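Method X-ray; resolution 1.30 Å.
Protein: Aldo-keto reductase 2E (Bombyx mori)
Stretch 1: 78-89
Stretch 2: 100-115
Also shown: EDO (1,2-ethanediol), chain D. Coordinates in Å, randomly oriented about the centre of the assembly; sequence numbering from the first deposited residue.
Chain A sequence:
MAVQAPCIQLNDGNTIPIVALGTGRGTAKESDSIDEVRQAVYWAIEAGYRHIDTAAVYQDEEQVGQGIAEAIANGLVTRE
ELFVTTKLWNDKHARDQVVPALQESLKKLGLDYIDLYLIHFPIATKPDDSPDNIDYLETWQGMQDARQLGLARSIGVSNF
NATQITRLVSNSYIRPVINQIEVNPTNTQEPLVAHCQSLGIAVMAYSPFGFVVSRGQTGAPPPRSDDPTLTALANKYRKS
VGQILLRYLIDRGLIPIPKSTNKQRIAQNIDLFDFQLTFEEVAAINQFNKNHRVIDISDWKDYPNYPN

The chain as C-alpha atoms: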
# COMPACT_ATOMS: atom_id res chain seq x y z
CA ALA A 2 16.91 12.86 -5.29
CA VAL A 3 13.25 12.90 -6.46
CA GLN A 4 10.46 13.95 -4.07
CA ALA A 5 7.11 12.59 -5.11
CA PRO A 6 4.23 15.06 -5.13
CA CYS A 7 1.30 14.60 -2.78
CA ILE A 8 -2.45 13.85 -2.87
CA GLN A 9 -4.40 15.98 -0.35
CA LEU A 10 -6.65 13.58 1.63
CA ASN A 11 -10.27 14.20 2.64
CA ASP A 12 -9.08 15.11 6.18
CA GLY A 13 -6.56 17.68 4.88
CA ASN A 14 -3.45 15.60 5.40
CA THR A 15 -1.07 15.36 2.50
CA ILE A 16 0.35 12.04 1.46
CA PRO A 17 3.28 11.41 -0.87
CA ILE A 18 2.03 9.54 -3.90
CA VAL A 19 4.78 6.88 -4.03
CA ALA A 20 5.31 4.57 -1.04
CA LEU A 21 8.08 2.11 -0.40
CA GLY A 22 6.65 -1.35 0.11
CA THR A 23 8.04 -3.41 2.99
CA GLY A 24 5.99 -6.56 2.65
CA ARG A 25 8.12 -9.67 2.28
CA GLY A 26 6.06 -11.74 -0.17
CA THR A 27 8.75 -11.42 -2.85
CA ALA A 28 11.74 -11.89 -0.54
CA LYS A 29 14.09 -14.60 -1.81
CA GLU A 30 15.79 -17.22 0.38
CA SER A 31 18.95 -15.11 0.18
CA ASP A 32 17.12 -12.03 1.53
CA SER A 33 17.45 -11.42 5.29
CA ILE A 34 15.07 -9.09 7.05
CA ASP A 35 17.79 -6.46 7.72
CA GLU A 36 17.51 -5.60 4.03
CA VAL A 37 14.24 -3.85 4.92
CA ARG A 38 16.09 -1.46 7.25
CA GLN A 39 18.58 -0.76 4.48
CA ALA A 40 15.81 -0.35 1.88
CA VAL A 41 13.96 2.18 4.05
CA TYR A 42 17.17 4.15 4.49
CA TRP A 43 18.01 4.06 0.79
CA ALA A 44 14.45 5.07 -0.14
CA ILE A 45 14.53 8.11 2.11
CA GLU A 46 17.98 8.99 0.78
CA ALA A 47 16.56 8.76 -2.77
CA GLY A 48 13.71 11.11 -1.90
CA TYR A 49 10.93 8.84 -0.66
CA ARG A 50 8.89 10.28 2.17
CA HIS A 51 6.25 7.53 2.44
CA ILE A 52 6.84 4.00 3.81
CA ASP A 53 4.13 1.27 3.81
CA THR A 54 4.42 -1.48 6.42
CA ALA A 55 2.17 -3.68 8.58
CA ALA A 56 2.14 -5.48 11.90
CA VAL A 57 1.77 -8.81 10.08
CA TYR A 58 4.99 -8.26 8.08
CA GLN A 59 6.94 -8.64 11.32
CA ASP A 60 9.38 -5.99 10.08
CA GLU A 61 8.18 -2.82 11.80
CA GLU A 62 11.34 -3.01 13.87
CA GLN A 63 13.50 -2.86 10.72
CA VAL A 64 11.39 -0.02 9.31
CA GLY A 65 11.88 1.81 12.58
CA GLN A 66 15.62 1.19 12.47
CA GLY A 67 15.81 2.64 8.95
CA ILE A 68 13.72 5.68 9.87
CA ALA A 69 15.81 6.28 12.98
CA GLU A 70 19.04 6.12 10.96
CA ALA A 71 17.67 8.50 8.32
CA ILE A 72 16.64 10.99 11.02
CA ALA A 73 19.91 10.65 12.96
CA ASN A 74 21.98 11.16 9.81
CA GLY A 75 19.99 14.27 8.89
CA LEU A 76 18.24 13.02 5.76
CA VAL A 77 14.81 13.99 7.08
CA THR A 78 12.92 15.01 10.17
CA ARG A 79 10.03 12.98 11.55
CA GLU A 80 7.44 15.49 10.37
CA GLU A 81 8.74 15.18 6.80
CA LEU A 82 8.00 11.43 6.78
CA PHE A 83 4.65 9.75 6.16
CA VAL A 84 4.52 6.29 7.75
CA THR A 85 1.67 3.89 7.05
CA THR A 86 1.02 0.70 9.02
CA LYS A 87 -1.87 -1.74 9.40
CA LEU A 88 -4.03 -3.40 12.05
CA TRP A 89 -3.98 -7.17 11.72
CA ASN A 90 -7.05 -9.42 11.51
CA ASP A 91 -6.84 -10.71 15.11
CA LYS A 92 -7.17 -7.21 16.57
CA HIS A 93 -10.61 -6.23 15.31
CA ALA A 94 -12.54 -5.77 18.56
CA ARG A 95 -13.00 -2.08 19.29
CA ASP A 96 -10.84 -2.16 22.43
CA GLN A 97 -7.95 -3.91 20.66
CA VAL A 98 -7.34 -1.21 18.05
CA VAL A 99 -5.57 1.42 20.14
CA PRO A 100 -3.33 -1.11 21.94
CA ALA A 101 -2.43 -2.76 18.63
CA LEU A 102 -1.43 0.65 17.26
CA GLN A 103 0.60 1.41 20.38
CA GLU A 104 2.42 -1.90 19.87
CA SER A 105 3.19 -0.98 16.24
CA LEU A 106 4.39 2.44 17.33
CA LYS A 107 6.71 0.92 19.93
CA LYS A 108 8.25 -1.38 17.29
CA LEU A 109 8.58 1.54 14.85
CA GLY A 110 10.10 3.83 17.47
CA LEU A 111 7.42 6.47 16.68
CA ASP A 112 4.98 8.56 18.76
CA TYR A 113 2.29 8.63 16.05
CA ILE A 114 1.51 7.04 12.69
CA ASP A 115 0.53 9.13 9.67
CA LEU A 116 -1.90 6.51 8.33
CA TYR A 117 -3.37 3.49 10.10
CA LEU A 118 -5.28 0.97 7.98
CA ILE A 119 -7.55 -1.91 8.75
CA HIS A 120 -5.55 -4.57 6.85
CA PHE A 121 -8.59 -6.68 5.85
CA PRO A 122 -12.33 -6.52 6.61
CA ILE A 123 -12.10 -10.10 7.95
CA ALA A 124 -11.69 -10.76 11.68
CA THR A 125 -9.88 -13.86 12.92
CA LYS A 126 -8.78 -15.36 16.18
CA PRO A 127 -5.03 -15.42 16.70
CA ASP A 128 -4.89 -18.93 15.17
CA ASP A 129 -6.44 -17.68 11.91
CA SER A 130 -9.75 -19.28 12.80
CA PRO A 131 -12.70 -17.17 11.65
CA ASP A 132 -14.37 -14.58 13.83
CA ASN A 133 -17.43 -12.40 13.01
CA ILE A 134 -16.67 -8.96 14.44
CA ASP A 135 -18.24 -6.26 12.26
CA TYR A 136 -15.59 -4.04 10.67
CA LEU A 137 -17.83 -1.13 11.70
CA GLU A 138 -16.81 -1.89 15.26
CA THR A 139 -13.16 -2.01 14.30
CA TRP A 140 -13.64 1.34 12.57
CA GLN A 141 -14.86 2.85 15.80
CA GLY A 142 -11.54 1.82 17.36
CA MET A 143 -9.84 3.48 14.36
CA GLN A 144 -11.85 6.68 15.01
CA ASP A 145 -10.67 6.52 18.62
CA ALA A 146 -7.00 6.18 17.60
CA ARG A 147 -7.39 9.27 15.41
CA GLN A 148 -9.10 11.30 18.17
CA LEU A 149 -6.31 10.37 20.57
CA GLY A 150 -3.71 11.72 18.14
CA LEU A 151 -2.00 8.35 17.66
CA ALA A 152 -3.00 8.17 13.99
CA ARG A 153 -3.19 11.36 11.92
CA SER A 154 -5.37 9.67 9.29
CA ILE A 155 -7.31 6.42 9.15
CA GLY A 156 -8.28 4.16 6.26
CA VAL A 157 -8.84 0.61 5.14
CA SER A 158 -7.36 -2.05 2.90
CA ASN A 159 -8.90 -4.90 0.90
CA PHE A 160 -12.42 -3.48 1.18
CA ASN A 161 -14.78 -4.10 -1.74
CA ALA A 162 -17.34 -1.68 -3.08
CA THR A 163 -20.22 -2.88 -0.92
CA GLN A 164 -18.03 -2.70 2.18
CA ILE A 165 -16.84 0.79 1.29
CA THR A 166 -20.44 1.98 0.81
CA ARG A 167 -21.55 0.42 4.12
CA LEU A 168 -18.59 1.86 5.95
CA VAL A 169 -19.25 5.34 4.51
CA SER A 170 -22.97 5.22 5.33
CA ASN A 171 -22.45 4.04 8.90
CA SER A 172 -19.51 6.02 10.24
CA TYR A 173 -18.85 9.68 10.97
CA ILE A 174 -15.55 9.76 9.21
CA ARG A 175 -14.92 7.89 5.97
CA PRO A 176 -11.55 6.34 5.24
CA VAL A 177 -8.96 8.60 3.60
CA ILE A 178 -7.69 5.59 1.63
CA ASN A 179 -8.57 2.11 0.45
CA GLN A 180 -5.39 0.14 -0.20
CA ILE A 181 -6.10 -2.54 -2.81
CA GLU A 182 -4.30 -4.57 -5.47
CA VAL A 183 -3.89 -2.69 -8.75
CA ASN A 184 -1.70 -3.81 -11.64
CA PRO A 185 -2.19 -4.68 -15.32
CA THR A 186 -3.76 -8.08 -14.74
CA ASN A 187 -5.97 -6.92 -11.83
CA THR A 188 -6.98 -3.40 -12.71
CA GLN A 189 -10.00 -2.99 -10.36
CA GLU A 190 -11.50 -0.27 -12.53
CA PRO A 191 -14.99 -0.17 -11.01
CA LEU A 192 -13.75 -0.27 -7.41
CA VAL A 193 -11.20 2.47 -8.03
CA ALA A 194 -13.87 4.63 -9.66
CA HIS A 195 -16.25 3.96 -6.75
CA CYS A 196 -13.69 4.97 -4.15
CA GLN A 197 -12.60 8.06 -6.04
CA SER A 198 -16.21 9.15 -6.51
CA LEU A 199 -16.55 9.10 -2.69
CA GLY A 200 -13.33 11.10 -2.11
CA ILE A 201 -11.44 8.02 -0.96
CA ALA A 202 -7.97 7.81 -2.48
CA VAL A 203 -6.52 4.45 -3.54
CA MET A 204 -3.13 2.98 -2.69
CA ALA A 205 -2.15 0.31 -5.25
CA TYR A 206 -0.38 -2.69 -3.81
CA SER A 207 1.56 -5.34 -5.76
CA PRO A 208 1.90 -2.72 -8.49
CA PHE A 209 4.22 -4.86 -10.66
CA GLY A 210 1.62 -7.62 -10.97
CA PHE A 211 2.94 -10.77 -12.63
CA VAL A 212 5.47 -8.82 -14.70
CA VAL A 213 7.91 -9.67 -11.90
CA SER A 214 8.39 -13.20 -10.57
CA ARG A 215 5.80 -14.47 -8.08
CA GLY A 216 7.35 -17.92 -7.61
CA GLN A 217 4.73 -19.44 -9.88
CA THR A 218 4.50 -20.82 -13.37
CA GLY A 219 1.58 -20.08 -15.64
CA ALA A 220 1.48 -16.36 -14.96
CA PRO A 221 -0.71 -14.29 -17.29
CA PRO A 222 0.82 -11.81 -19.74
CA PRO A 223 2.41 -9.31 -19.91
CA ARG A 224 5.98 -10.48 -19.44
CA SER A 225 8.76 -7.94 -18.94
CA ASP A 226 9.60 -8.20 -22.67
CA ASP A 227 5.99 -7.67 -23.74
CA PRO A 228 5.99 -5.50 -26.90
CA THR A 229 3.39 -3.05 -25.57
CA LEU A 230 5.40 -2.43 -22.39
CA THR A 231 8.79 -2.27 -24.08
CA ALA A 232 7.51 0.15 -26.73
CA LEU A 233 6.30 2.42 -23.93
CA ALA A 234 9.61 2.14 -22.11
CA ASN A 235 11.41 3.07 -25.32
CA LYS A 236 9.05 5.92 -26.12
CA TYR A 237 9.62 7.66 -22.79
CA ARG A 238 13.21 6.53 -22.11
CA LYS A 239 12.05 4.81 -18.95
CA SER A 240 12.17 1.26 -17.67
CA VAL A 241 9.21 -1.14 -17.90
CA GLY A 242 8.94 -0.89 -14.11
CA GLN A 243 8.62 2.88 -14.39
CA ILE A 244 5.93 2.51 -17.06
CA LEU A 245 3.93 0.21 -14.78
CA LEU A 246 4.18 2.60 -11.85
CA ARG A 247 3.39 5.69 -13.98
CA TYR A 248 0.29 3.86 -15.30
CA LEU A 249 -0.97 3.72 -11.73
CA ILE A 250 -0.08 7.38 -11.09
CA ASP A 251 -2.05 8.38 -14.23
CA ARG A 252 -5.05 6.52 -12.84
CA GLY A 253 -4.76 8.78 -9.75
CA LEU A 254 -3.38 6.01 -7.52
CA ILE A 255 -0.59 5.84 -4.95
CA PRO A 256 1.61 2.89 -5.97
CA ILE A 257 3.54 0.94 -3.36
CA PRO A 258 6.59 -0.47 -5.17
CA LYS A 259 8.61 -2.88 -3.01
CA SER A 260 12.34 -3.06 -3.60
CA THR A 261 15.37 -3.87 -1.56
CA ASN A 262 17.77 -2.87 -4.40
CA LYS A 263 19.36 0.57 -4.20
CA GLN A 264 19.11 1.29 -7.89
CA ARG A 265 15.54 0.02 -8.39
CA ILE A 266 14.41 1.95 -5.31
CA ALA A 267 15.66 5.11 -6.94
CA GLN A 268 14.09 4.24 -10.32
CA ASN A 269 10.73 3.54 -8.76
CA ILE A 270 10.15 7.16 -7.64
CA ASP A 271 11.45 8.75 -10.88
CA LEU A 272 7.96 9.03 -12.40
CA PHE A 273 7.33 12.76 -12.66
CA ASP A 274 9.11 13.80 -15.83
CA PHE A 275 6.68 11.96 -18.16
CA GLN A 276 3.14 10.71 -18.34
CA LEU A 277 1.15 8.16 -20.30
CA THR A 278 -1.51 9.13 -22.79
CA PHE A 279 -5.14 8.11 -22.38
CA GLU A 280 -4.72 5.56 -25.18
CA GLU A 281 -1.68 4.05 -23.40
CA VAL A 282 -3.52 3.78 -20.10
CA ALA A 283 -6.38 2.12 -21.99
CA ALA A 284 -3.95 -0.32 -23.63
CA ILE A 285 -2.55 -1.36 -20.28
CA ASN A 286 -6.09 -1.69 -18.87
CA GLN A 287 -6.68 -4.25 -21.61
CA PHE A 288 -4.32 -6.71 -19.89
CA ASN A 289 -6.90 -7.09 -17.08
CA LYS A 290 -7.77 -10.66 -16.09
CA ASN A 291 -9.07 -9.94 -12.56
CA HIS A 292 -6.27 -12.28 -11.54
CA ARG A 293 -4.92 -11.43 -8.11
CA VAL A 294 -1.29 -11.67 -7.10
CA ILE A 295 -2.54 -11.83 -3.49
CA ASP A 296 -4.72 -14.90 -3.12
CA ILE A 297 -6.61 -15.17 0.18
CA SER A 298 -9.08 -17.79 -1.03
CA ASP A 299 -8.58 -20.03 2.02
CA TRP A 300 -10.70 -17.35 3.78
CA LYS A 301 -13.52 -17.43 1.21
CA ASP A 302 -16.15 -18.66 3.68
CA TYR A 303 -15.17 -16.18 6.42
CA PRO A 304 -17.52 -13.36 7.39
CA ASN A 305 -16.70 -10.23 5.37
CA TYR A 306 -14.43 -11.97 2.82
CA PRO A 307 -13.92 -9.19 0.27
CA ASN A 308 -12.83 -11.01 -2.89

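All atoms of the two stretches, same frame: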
# COMPACT_ATOMS: atom_id res chain seq x y z
N THR A 78 13.47 14.98 8.82
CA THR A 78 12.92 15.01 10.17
C THR A 78 11.68 14.14 10.23
O THR A 78 11.11 13.80 9.20
CB THR A 78 12.54 16.41 10.58
OG1 THR A 78 11.49 16.87 9.72
CG2 THR A 78 13.74 17.35 10.51
N ARG A 79 11.24 13.79 11.43
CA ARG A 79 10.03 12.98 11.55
C ARG A 79 8.82 13.58 10.85
O ARG A 79 8.06 12.87 10.18
CB ARG A 79 9.68 12.76 13.03
CG ARG A 79 8.31 12.10 13.27
CD ARG A 79 8.27 10.68 12.79
NE ARG A 79 6.96 10.04 12.85
CZ ARG A 79 6.08 9.97 11.84
NH1 ARG A 79 6.35 10.57 10.68
NH2 ARG A 79 4.95 9.27 11.96
N GLU A 80 8.62 14.89 10.95
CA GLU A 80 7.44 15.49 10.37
C GLU A 80 7.44 15.50 8.84
O GLU A 80 6.39 15.65 8.23
CB GLU A 80 7.24 16.90 10.93
CG GLU A 80 6.83 16.87 12.39
CD GLU A 80 5.38 16.41 12.60
OE1 GLU A 80 4.58 16.45 11.62
OE2 GLU A 80 5.05 16.00 13.74
N GLU A 81 8.61 15.31 8.24
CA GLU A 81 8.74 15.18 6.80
C GLU A 81 8.39 13.79 6.28
O GLU A 81 8.26 13.60 5.07
CB GLU A 81 10.16 15.55 6.38
CG GLU A 81 10.42 17.04 6.53
CD GLU A 81 11.87 17.45 6.33
OE1 GLU A 81 12.80 16.65 6.48
OE2 GLU A 81 12.06 18.67 6.05
N LEU A 82 8.31 12.80 7.17
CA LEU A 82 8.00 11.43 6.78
C LEU A 82 6.53 11.12 6.96
O LEU A 82 5.91 11.60 7.90
CB LEU A 82 8.80 10.43 7.59
CG LEU A 82 10.29 10.39 7.37
CD1 LEU A 82 10.95 9.44 8.37
CD2 LEU A 82 10.59 9.97 5.95
N PHE A 83 6.00 10.28 6.09
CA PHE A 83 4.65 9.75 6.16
C PHE A 83 4.77 8.24 6.32
O PHE A 83 5.23 7.56 5.40
CB PHE A 83 3.90 10.10 4.87
CG PHE A 83 2.42 9.90 4.95
CD1 PHE A 83 1.87 8.63 4.93
CD2 PHE A 83 1.56 10.98 5.10
CE1 PHE A 83 0.48 8.46 5.03
CE2 PHE A 83 0.20 10.80 5.21
CZ PHE A 83 -0.34 9.54 5.19
N VAL A 84 4.41 7.71 7.48
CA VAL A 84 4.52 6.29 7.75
C VAL A 84 3.11 5.72 7.83
O VAL A 84 2.27 6.22 8.58
CB VAL A 84 5.32 6.04 9.04
CG1 VAL A 84 5.64 4.55 9.16
CG2 VAL A 84 6.60 6.82 9.03
N THR A 85 2.91 4.64 7.11
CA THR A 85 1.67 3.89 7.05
C THR A 85 1.88 2.50 7.63
O THR A 85 2.80 1.80 7.24
CB THR A 85 1.19 3.74 5.59
OG1 THR A 85 0.91 5.04 5.08
CG2 THR A 85 -0.05 2.90 5.46
N THR A 86 1.03 2.09 8.58
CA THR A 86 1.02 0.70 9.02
C THR A 86 -0.43 0.23 9.16
O THR A 86 -1.37 0.98 8.87
CB THR A 86 1.88 0.45 10.26
OG1 THR A 86 2.10 -0.96 10.32
CG2 THR A 86 1.26 0.99 11.54
N LYS A 87 -0.59 -1.04 9.55
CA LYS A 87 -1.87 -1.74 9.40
C LYS A 87 -2.16 -2.62 10.61
O LYS A 87 -1.28 -3.30 11.15
CB LYS A 87 -1.88 -2.60 8.12
CG LYS A 87 -1.29 -1.93 6.89
CD LYS A 87 -1.56 -2.70 5.62
CE LYS A 87 -0.84 -2.13 4.42
NZ LYS A 87 0.60 -2.45 4.40
N LEU A 88 -3.44 -2.60 10.97
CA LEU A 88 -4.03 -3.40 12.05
C LEU A 88 -4.32 -4.79 11.53
O LEU A 88 -5.05 -4.94 10.54
CB LEU A 88 -5.36 -2.74 12.42
CG LEU A 88 -6.18 -3.44 13.50
CD1 LEU A 88 -5.62 -3.17 14.91
CD2 LEU A 88 -7.65 -3.03 13.37
N TRP A 89 -3.78 -5.81 12.18
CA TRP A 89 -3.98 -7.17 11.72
C TRP A 89 -5.35 -7.74 12.12
O TRP A 89 -6.06 -7.19 12.98
CB TRP A 89 -2.80 -8.09 12.12
CG TRP A 89 -2.89 -9.44 11.47
CD1 TRP A 89 -2.98 -10.67 12.10
CD2 TRP A 89 -2.98 -9.71 10.07
NE1 TRP A 89 -3.12 -11.66 11.17
CE2 TRP A 89 -3.13 -11.10 9.92
CE3 TRP A 89 -2.96 -8.91 8.92
CZ2 TRP A 89 -3.24 -11.71 8.66
CZ3 TRP A 89 -3.09 -9.50 7.69
CH2 TRP A 89 -3.22 -10.88 7.57
N PRO A 100 -4.52 -0.38 21.49
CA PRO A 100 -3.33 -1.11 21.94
C PRO A 100 -2.52 -1.72 20.79
O PRO A 100 -1.28 -1.76 20.88
CB PRO A 100 -3.92 -2.18 22.87
CG PRO A 100 -5.16 -1.54 23.42
CD PRO A 100 -5.72 -0.76 22.26
N ALA A 101 -3.18 -2.20 19.75
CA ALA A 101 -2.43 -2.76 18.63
C ALA A 101 -1.59 -1.67 17.95
O ALA A 101 -0.45 -1.90 17.54
CB ALA A 101 -3.36 -3.41 17.62
N LEU A 102 -2.17 -0.48 17.83
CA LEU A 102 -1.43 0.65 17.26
C LEU A 102 -0.25 1.04 18.15
O LEU A 102 0.86 1.30 17.66
CB LEU A 102 -2.34 1.83 17.01
CG LEU A 102 -1.67 3.12 16.54
CD1 LEU A 102 -0.86 2.92 15.27
CD2 LEU A 102 -2.70 4.17 16.27
N GLN A 103 -0.48 1.06 19.46
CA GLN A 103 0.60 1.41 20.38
C GLN A 103 1.74 0.39 20.27
O GLN A 103 2.92 0.75 20.37
CB GLN A 103 0.07 1.47 21.81
CG GLN A 103 -0.89 2.61 22.06
CD GLN A 103 -1.59 2.53 23.43
OE1 GLN A 103 -2.01 1.46 23.85
NE2 GLN A 103 -1.72 3.66 24.10
N GLU A 104 1.41 -0.88 20.06
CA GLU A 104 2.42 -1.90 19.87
C GLU A 104 3.20 -1.64 18.58
O GLU A 104 4.44 -1.72 18.56
CB GLU A 104 1.78 -3.29 19.88
CG GLU A 104 2.69 -4.43 19.59
CD GLU A 104 2.00 -5.77 19.82
OE1 GLU A 104 1.08 -5.83 20.68
OE2 GLU A 104 2.37 -6.76 19.14
N SER A 105 2.51 -1.34 17.48
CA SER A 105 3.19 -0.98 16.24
C SER A 105 4.11 0.22 16.43
O SER A 105 5.25 0.22 15.94
CB SER A 105 2.17 -0.69 15.15
OG SER A 105 1.68 -1.86 14.55
N LEU A 106 3.61 1.25 17.08
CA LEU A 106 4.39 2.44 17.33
C LEU A 106 5.64 2.16 18.14
O LEU A 106 6.69 2.74 17.88
CB LEU A 106 3.55 3.50 18.03
CG LEU A 106 2.44 4.12 17.18
CD1 LEU A 106 1.56 5.04 18.02
CD2 LEU A 106 2.97 4.91 15.98
N LYS A 107 5.54 1.30 19.15
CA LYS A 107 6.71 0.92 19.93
C LYS A 107 7.76 0.22 19.03
O LYS A 107 8.95 0.54 19.09
CB LYS A 107 6.31 0.04 21.13
CG LYS A 107 7.45 -0.22 22.11
CD LYS A 107 6.91 -0.94 23.34
CE LYS A 107 7.95 -1.09 24.44
NZ LYS A 107 7.36 -1.80 25.63
N LYS A 108 7.32 -0.71 18.18
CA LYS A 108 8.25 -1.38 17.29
C LYS A 108 8.90 -0.40 16.32
O LYS A 108 10.08 -0.51 16.00
CB LYS A 108 7.53 -2.45 16.51
CG LYS A 108 7.12 -3.63 17.35
CD LYS A 108 6.39 -4.67 16.52
CE LYS A 108 6.13 -5.95 17.31
NZ LYS A 108 5.22 -5.77 18.47
N LEU A 109 8.11 0.55 15.82
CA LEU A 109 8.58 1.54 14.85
C LEU A 109 9.43 2.63 15.47
O LEU A 109 10.03 3.42 14.76
CB LEU A 109 7.39 2.17 14.09
CG LEU A 109 6.61 1.27 13.13
CD1 LEU A 109 5.22 1.86 12.84
CD2 LEU A 109 7.39 1.06 11.87
N GLY A 110 9.42 2.74 16.79
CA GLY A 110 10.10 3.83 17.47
C GLY A 110 9.48 5.20 17.22
O GLY A 110 10.18 6.20 17.21
N LEU A 111 8.16 5.24 17.02
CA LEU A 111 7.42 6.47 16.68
C LEU A 111 6.39 6.82 17.75
O LEU A 111 5.96 5.93 18.49
CB LEU A 111 6.70 6.31 15.34
CG LEU A 111 7.60 5.92 14.17
CD1 LEU A 111 6.74 5.78 12.91
CD2 LEU A 111 8.75 6.90 13.95
N ASP A 112 6.01 8.09 17.84
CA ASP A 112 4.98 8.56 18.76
C ASP A 112 3.59 8.61 18.11
O ASP A 112 2.58 8.69 18.81
CB ASP A 112 5.30 9.96 19.25
CG ASP A 112 6.63 10.04 19.96
OD1 ASP A 112 6.87 9.23 20.87
OD2 ASP A 112 7.44 10.92 19.59
N TYR A 113 3.54 8.60 16.78
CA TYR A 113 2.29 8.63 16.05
C TYR A 113 2.55 8.01 14.68
O TYR A 113 3.69 7.93 14.24
CB TYR A 113 1.75 10.08 15.89
CG TYR A 113 2.58 10.94 14.94
CD1 TYR A 113 3.72 11.57 15.40
CD2 TYR A 113 2.25 11.08 13.60
CE1 TYR A 113 4.51 12.33 14.56
CE2 TYR A 113 3.03 11.84 12.74
CZ TYR A 113 4.17 12.46 13.23
OH TYR A 113 4.96 13.24 12.39
N ILE A 114 1.47 7.55 14.06
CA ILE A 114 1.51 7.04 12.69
C ILE A 114 0.75 8.03 11.81
O ILE A 114 -0.21 8.67 12.24
CB ILE A 114 0.87 5.60 12.62
CG1 ILE A 114 1.35 4.86 11.37
CG2 ILE A 114 -0.63 5.64 12.65
CD1 ILE A 114 2.74 4.37 11.49
N ASP A 115 1.21 8.21 10.58
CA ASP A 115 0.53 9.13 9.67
C ASP A 115 -0.74 8.52 9.12
O ASP A 115 -1.74 9.20 8.97
CB ASP A 115 1.49 9.53 8.55
CG ASP A 115 2.63 10.33 9.08
OD1 ASP A 115 2.45 11.57 9.23
OD2 ASP A 115 3.67 9.73 9.43
C1 EDO D . 5.04 14.04 4.64
O1 EDO D . 3.97 14.13 3.70
C2 EDO D . 4.43 13.99 6.02
O2 EDO D . 3.65 15.17 6.28
O HOH W 1 7.19 9.86 15.85
O HOH W 2 4.47 13.23 9.76
O HOH W 3 -0.87 -2.66 13.93

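Strand 83-88 packs against helix 100-109, and the two axes come within 8.9 Å. Their N-to-C directions differ by 139°, so the elements run roughly antiparallel but obliquely. The chain leaves the helix at G110, in a Schellman motif whose positive phi suits glycine. It then returns to the start of the strand, where the CA atoms of V84 and D115 are 5.3 Å apart. Together the stretches bury 672 Å².

The contact is densest where the 3-10 segment 79-81 meets the end of stretch 2. R79 points toward stretch 2 and lays its guanidinium flat on the ring of Y113. The centres are 3.9 Å apart and the planes differ by only 8°, so two flat groups close against each other without a gap. The cation sits somewhat off the ring centre. Because the group lies flat on the ring, its edge stays free for in-plane bonds. NH2 of R79 gives a hydrogen bond to the backbone O of Y113 at 2.9 Å, and another to OD2 of D115 at 2.9 Å. R79 NH1 also reaches D115 OD2, at 3.1 Å, so the salt bridge is held by both terminal nitrogens of R79 on one carboxylate oxygen.

The same OD2 of D115 accepts from the backbone N of V84 at 2.9 Å, with a nearly straight angle. One buried oxygen thus ties the arginine to the start of the strand. A weak bond from the backbone N of D115 to O of V84, 3.0 Å, adds a main-chain link. D115 also uses its methylene. CB of D115 stands 3.5 Å from the centroid of the F83 ring, almost exactly over its face, so a small bump rests on a broad flat surface.

Water fills spaces that the side chains leave. Water 2 lies 2.7 Å from OH of Y113, 2.7 Å from OD1 of D115 and 2.9 Å from the backbone O of L82, linking the three. Water 1 accepts from NE of R79 at 3.0 Å and from the backbone N of D112 at 2.9 Å, bridging the arginine to the loop.

Farther along, the packing becomes apolar. V84 packs against both L111 and I114: L111 CD1 lies 4.0 Å from V84 CG2 and 4.1 Å from V84 CG1, and I114 CD1 lies 3.7 Å from V84 CG1. The tip of I114 also touches T86, whose side chain points toward stretch 2, with I114 CD1 3.7 Å from T86 CG2. That methyl of T86 is a knob facing the helix: CB of S105 lies 4.1 Å from it, and CD1 of L109 lies 4.3 Å from it. T85 and K87 point away, as alternation along a strand predicts.

At the far end, the small side chain of A101 leaves room for a leucine. CD1 of L88 comes within 3.5 Å of CB of A101. Nearby, water 3 donates to O of K87 at 2.9 Å and to OG of S105 at 2.7 Å, joining strand backbone to helix.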